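Local coordinates for protein Lpg2148(MvcA) (Legionella pneumophila subsp. pneumophila str. Philadelphia 1, PDB 6K11) that probably acts as a Legionella effector of the deamidase type that deubiquitinates the host ubiquitin-conjugating enzyme UBE2N and so regulates its activity, at residues L135-K139 and F183-D188. Residue numbers count along the deposited sequence, not the author numbering.
Sequences LVKTK and FNAIGD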
ATOM      1  N   LEU A 135      12.727 -22.030  -7.539  1.00 38.92           N
ATOM      2  CA  LEU A 135      12.336 -22.731  -8.748  1.00 39.44           C
ATOM      3  C   LEU A 135      11.462 -23.908  -8.338  1.00 41.46           C
ATOM      4  O   LEU A 135      11.761 -24.591  -7.350  1.00 41.89           O
ATOM      5  CB  LEU A 135      13.579 -23.221  -9.509  1.00 38.30           C
ATOM      6  CG  LEU A 135      13.398 -24.374 -10.488  1.00 40.29           C
ATOM      7  CD1 LEU A 135      12.587 -23.908 -11.693  1.00 40.99           C
ATOM      8  CD2 LEU A 135      14.749 -24.930 -10.921  1.00 43.74           C
ATOM      9  N   VAL A 136      10.371 -24.133  -9.066  1.00 37.70           N
ATOM     10  CA  VAL A 136       9.466 -25.249  -8.792  1.00 36.89           C
ATOM     11  C   VAL A 136       9.422 -26.142 -10.021  1.00 41.92           C
ATOM     12  O   VAL A 136       9.037 -25.694 -11.109  1.00 38.88           O
ATOM     13  CB  VAL A 136       8.048 -24.784  -8.424  1.00 39.47           C
ATOM     14  CG1 VAL A 136       7.122 -25.989  -8.255  1.00 41.68           C
ATOM     15  CG2 VAL A 136       8.058 -23.898  -7.158  1.00 43.13           C
ATOM     16  N   LYS A 137       9.789 -27.407  -9.843  1.00 37.87           N
ATOM     17  CA  LYS A 137       9.658 -28.409 -10.889  1.00 41.14           C
ATOM     18  C   LYS A 137       8.294 -29.077 -10.753  1.00 46.56           C
ATOM     19  O   LYS A 137       7.954 -29.587  -9.681  1.00 45.11           O
ATOM     20  CB  LYS A 137      10.780 -29.439 -10.781  1.00 42.58           C
ATOM     21  CG  LYS A 137      10.786 -30.448 -11.871  1.00 45.26           C
ATOM     22  CD  LYS A 137      11.970 -31.380 -11.693  1.00 44.27           C
ATOM     23  CE  LYS A 137      11.650 -32.767 -12.204  1.00 45.82           C
ATOM     24  NZ  LYS A 137      12.833 -33.662 -12.066  1.00 45.23           N
ATOM     25  N   THR A 138       7.510 -29.056 -11.826  1.00 43.16           N
ATOM     26  CA  THR A 138       6.171 -29.626 -11.789  1.00 50.60           C
ATOM     27  C   THR A 138       5.814 -30.240 -13.133  1.00 52.75           C
ATOM     28  O   THR A 138       6.138 -29.692 -14.192  1.00 49.59           O
ATOM     29  CB  THR A 138       5.113 -28.578 -11.411  1.00 53.00           C
ATOM     30  OG1 THR A 138       3.802 -29.146 -11.567  1.00 56.64           O
ATOM     31  CG2 THR A 138       5.248 -27.332 -12.285  1.00 49.99           C
ATOM     32  N   LYS A 139       5.146 -31.387 -13.078  1.00 54.88           N
ATOM     33  CA  LYS A 139       4.608 -31.995 -14.281  1.00 57.19           C
ATOM     34  C   LYS A 139       3.549 -31.088 -14.894  1.00 59.95           C
ATOM     35  O   LYS A 139       2.843 -30.355 -14.195  1.00 59.84           O
ATOM     36  CB  LYS A 139       4.004 -33.364 -13.960  1.00 60.42           C
ATOM     37  CG  LYS A 139       5.043 -34.451 -13.673  1.00 60.08           C
ATOM     38  CD  LYS A 139       4.422 -35.847 -13.719  1.00 66.96           C
ATOM     39  CE  LYS A 139       5.483 -36.948 -13.603  1.00 66.90           C
ATOM     40  NZ  LYS A 139       6.652 -36.750 -14.517  1.00 68.18           N
ATOM     41  N   PHE A 183      14.425 -30.500 -17.146  1.00 38.39           N
ATOM     42  CA  PHE A 183      13.483 -31.138 -16.232  1.00 41.96           C
ATOM     43  C   PHE A 183      14.056 -32.440 -15.686  1.00 43.58           C
ATOM     44  O   PHE A 183      14.039 -32.686 -14.471  1.00 41.96           O
ATOM     45  CB  PHE A 183      12.161 -31.376 -16.962  1.00 41.63           C
ATOM     46  CG  PHE A 183      11.078 -32.010 -16.126  1.00 44.15           C
ATOM     47  CD1 PHE A 183      10.962 -33.389 -16.044  1.00 45.68           C
ATOM     48  CD2 PHE A 183      10.146 -31.228 -15.464  1.00 43.50           C
ATOM     49  CE1 PHE A 183       9.954 -33.976 -15.304  1.00 47.42           C
ATOM     50  CE2 PHE A 183       9.132 -31.809 -14.722  1.00 47.63           C
ATOM     51  CZ  PHE A 183       9.037 -33.189 -14.646  1.00 47.98           C
ATOM     52  N   ASN A 184      14.595 -33.274 -16.569  1.00 42.83           N
ATOM     53  CA  ASN A 184      15.140 -34.564 -16.163  1.00 45.03           C
ATOM     54  C   ASN A 184      16.547 -34.464 -15.574  1.00 42.64           C
ATOM     55  O   ASN A 184      17.046 -35.454 -15.036  1.00 47.00           O
ATOM     56  CB  ASN A 184      15.110 -35.516 -17.363  1.00 42.90           C
ATOM     57  CG  ASN A 184      13.698 -35.917 -17.736  1.00 47.37           C
ATOM     58  OD1 ASN A 184      13.239 -35.655 -18.846  1.00 52.08           O
ATOM     59  ND2 ASN A 184      12.986 -36.535 -16.793  1.00 47.98           N
ATOM     60  N   ALA A 185      17.197 -33.304 -15.646  1.00 40.99           N
ATOM     61  CA  ALA A 185      18.495 -33.116 -15.008  1.00 38.78           C
ATOM     62  C   ALA A 185      18.381 -32.669 -13.556  1.00 44.54           C
ATOM     63  O   ALA A 185      19.390 -32.657 -12.835  1.00 45.11           O
ATOM     64  CB  ALA A 185      19.331 -32.089 -15.782  1.00 46.35           C
ATOM     65  N   ILE A 186      17.185 -32.298 -13.110  1.00 42.94           N
ATOM     66  CA  ILE A 186      16.970 -31.814 -11.756  1.00 41.67           C
ATOM     67  C   ILE A 186      16.262 -32.906 -10.965  1.00 41.32           C
ATOM     68  O   ILE A 186      15.461 -33.667 -11.521  1.00 42.32           O
ATOM     69  CB  ILE A 186      16.187 -30.486 -11.788  1.00 39.49           C
ATOM     70  CG1 ILE A 186      17.071 -29.425 -12.454  1.00 42.92           C
ATOM     71  CG2 ILE A 186      15.765 -30.046 -10.385  1.00 41.40           C
ATOM     72  CD1 ILE A 186      16.429 -28.076 -12.701  1.00 40.08           C
ATOM     73  N   GLY A 187      16.604 -33.017  -9.679  1.00 45.14           N
ATOM     74  CA  GLY A 187      16.054 -34.037  -8.803  1.00 46.16           C
ATOM     75  C   GLY A 187      14.574 -33.902  -8.488  1.00 54.93           C
ATOM     76  O   GLY A 187      13.800 -33.351  -9.285  1.00 51.81           O
ATOM     77  N   ASP A 188      14.170 -34.388  -7.310  1.00 54.80           N
ATOM     78  CA  ASP A 188      12.760 -34.502  -6.955  1.00 55.04           C
ATOM     79  C   ASP A 188      12.384 -33.721  -5.706  1.00 53.64           C
ATOM     80  O   ASP A 188      11.314 -33.969  -5.143  1.00 55.17           O
ATOM     81  CB  ASP A 188      12.367 -35.971  -6.761  1.00 60.26           C
ATOM     82  CG  ASP A 188      12.849 -36.854  -7.885  1.00 62.30           C
ATOM     83  OD1 ASP A 188      12.440 -36.616  -9.042  1.00 66.45           O
ATOM     84  OD2 ASP A 188      13.636 -37.786  -7.607  1.00 69.00           O
TER
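Residues 135-139 follow an extended path that begins in strand 134-137, while 183-188 take in the C-terminal end of helix 176-185 and the loop after it. The backbones stay well apart: the closest CA atoms, those of Lys137 and Phe183, are 7.1 Å from each other, so the gap is bridged by side chains. Chief among these is Lys137, whose nearly extended chain reaches the turn where the chain leaves the helix. There its ammonium group draws together three main-chain carbonyls, NZ donating hydrogen bonds to O of Phe183 (2.9 Å) in the helix and to O of Ile186 (2.7 Å) and O of Gly187 (3.0 Å) in the loop that follows. Phe183 O also takes a weak bond from Ile186 N (3.4 Å). Asp188 adds a nearby negative charge, its OD1 4.2 Å from Lys137 NZ, too far for a salt bridge. On the way the lysine crosses one face of the Phe183 ring, with CE 3.6 Å from the ring centroid in a CH-pi contact and NZ 4.5 Å from it in a cation-pi interaction. At the ring edge, Thr138 O lies 3.7 Å from Phe183 CE2. Leu135, two residues back on the same side of the strand, meets Ile186 (CD2 to CD1, 4.0 Å). This apolar patch continues onto Ile214 of helix 206-220 and Leu155 of strand 152-155, both touched by Leu135 and Ile186. Within the MvcA insertion domain, the contact thus joins the end of helix 176-185 to strand 134-137, an inner strand of the mixed sheet, flanked by strands 152-155 and 192-193.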